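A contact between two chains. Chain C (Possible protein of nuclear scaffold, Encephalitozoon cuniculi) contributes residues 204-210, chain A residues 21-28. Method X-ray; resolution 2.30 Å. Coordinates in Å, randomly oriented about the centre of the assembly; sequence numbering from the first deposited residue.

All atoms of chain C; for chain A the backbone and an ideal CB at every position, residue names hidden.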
# COMPACT_ATOMS: atom_id res chain seq x y z
N PRO C 204 5.78 -6.47 -23.25
CA PRO C 204 5.38 -5.53 -22.20
C PRO C 204 6.41 -4.45 -21.88
O PRO C 204 7.62 -4.65 -22.07
CB PRO C 204 5.19 -6.43 -20.97
CG PRO C 204 5.10 -7.82 -21.51
CD PRO C 204 5.98 -7.83 -22.71
N GLY C 205 5.92 -3.32 -21.38
CA GLY C 205 6.77 -2.18 -21.04
C GLY C 205 6.16 -0.87 -21.52
O GLY C 205 4.95 -0.79 -21.69
N ILE C 206 7.00 0.14 -21.76
CA ILE C 206 6.53 1.44 -22.22
C ILE C 206 5.70 1.30 -23.50
O ILE C 206 4.76 2.08 -23.74
CB ILE C 206 7.71 2.41 -22.44
CG1 ILE C 206 7.21 3.84 -22.62
CG2 ILE C 206 8.58 1.96 -23.64
CD1 ILE C 206 8.32 4.87 -22.67
N GLY C 207 6.03 0.30 -24.31
CA GLY C 207 5.32 0.10 -25.56
C GLY C 207 3.85 -0.20 -25.35
O GLY C 207 3.00 0.17 -26.17
N SER C 208 3.55 -0.87 -24.25
CA SER C 208 2.18 -1.25 -23.92
C SER C 208 1.29 -0.01 -23.82
O SER C 208 0.15 -0.00 -24.27
CB SER C 208 2.14 -2.04 -22.60
OG SER C 208 3.20 -2.98 -22.54
N TYR C 209 1.83 1.04 -23.23
CA TYR C 209 1.11 2.31 -23.15
C TYR C 209 1.00 2.96 -24.53
O TYR C 209 -0.08 3.32 -24.97
CB TYR C 209 1.81 3.26 -22.18
CG TYR C 209 1.90 2.75 -20.77
CD1 TYR C 209 0.89 3.04 -19.85
CD2 TYR C 209 2.98 1.99 -20.34
CE1 TYR C 209 0.96 2.58 -18.54
CE2 TYR C 209 3.07 1.53 -19.04
CZ TYR C 209 2.05 1.83 -18.13
OH TYR C 209 2.10 1.37 -16.82
N PHE C 210 2.13 3.11 -25.21
CA PHE C 210 2.14 3.79 -26.52
C PHE C 210 1.21 3.12 -27.54
O PHE C 210 0.31 3.74 -28.08
CB PHE C 210 3.55 3.89 -27.08
CG PHE C 210 3.66 4.82 -28.27
CD1 PHE C 210 3.92 6.17 -28.07
CD2 PHE C 210 3.48 4.35 -29.56
CE1 PHE C 210 4.01 7.04 -29.14
CE2 PHE C 210 3.57 5.20 -30.64
CZ PHE C 210 3.84 6.55 -30.43
N UNK A 21 4.39 5.21 -10.81
CA UNK A 21 5.50 4.37 -10.39
C UNK A 21 5.60 3.12 -11.28
O UNK A 21 6.67 2.68 -11.65
CB UNK A 21 5.34 3.97 -8.92
N UNK A 22 4.45 2.56 -11.59
CA UNK A 22 4.40 1.43 -12.50
C UNK A 22 4.95 1.82 -13.90
O UNK A 22 5.79 1.13 -14.45
CB UNK A 22 2.96 0.92 -12.61
N UNK A 23 4.50 2.95 -14.44
CA UNK A 23 5.01 3.45 -15.71
C UNK A 23 6.51 3.71 -15.67
O UNK A 23 7.25 3.20 -16.52
CB UNK A 23 4.27 4.73 -16.10
N UNK A 24 6.97 4.49 -14.70
CA UNK A 24 8.39 4.78 -14.58
C UNK A 24 9.21 3.50 -14.36
O UNK A 24 10.37 3.41 -14.75
CB UNK A 24 8.63 5.76 -13.43
N UNK A 25 8.58 2.52 -13.73
CA UNK A 25 9.26 1.27 -13.48
C UNK A 25 9.40 0.53 -14.80
O UNK A 25 10.45 -0.05 -15.09
CB UNK A 25 8.51 0.43 -12.45
N UNK A 26 8.34 0.56 -15.59
CA UNK A 26 8.32 -0.09 -16.90
C UNK A 26 9.42 0.44 -17.83
O UNK A 26 9.97 -0.30 -18.64
CB UNK A 26 6.95 0.11 -17.55
N UNK A 27 9.73 1.73 -17.70
CA UNK A 27 10.79 2.37 -18.47
C UNK A 27 12.16 1.85 -18.06
O UNK A 27 13.08 1.78 -18.86
CB UNK A 27 10.73 3.89 -18.30
N UNK A 28 12.27 1.48 -16.79
CA UNK A 28 13.55 1.18 -16.18
C UNK A 28 13.98 -0.26 -16.43
O UNK A 28 15.17 -0.55 -16.45
CB UNK A 28 13.49 1.45 -14.68

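Position 21 opens the chain A segment, whose backbone angles are helical throughout. Its ideal CB has no atom of the chain C stretch within 5.5 Å, so chain C sets no preference here. The residue is alanine, A21(A), and it makes no contact.

At position 22 CA-to-CB points sideways, and the ideal CB lies 4.3 Å from OH of Y209(C). The tyrosine tip offers a hydroxyl beside an aromatic rim, so a small polar group or an aliphatic branch could both be accommodated. The deposited residue is isoleucine, I22(A), with chi1 m and chi2 t. Its CG2 packs 3.6 Å from OH of Y209(C), while the end of the side chain leads away from chain C.

Position 23 also has a sideways CA-to-CB bond, with the ideal CB 4.1 Å from OH of Y209(C). From there a side chain can run along the tyrosine toward the aliphatic chain of I206(C). No charge is on offer, and a long apolar group, whether leucine, methionine or an aromatic, would suit. It is phenylalanine, F23(A). With chi1 t its end comes nearer to chain C, and its edge is directed at the face of Y209(C): the centroids are 4.6 Å apart and the planes stand at 62°, an edge-to-face pair. CD2 of F23(A) lies over that face, 3.5 Å from CE2 of Y209(C). Farther along, CZ of F23(A) reaches 3.9 Å from CG1 of I206(C), so one ring engages two side chains.

At position 24 CA-to-CB points away, and at 25 the CB is out of reach. Chain C discriminates at neither. They are leucine, L24(A), and alanine, A25(A).

At position 26 CA-to-CB points toward chain C. Its CA is 4.9 Å from CA of G205(C), and its ideal CB stands 4.2 Å from both C of G205(C) and N of I206(C), and 4.4 Å from CE2 of Y209(C). With backbone on one hand and a ring on the other, a small residue such as glycine, alanine or serine fits most readily. Alanine, A26(A), is found. Its CB rests 4.2 Å from CA of G205(C) and sits at the edge of the Y209(C) ring, near its plane. The close approach is also bridged by water 1, which accepts from N of I206(C) at 2.7 Å and donates to O of A26(A) at 3.1 Å; no direct hydrogen bond joins the two stretches.

Position 27 has a sideways CB, 5.1 Å from CD1 of I206(C) when idealised. This leaves room for a modest extension, and cysteine, valine or another small-to-medium apolar group could meet the methyl. Cysteine, C27(A), with chi1 m, places SG 4.0 Å from CD1 of I206(C), an apolar contact.

Position 28 is out of reach, so chain C offers no evidence for its identity. It is leucine, L28(A), and it makes no contact with the chain C stretch.

Chain A (21-28) AIFLAACL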
# COMPACT_ATOMS: atom_id res chain seq x y z
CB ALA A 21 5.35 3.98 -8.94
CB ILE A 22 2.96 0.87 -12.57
CG1 ILE A 22 2.58 0.30 -11.20
CG2 ILE A 22 2.85 -0.21 -13.66
CD1 ILE A 22 1.10 -0.04 -11.03
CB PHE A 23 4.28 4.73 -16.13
CG PHE A 23 4.68 5.22 -17.49
CD1 PHE A 23 5.82 5.99 -17.66
CD2 PHE A 23 3.94 4.89 -18.60
CE1 PHE A 23 6.21 6.43 -18.90
CE2 PHE A 23 4.31 5.34 -19.85
CZ PHE A 23 5.44 6.11 -20.00
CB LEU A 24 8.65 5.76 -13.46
CG LEU A 24 8.16 7.19 -13.67
CD1 LEU A 24 8.54 8.02 -12.44
CD2 LEU A 24 8.74 7.80 -14.95
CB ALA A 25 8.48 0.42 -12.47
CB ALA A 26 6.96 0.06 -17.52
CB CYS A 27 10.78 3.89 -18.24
SG CYS A 27 9.29 4.74 -18.79
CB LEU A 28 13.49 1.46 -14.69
CG LEU A 28 14.82 1.78 -14.01
CD1 LEU A 28 15.49 2.94 -14.73
CD2 LEU A 28 14.58 2.11 -12.56
O HOH W 1 9.73 -0.16 -21.68
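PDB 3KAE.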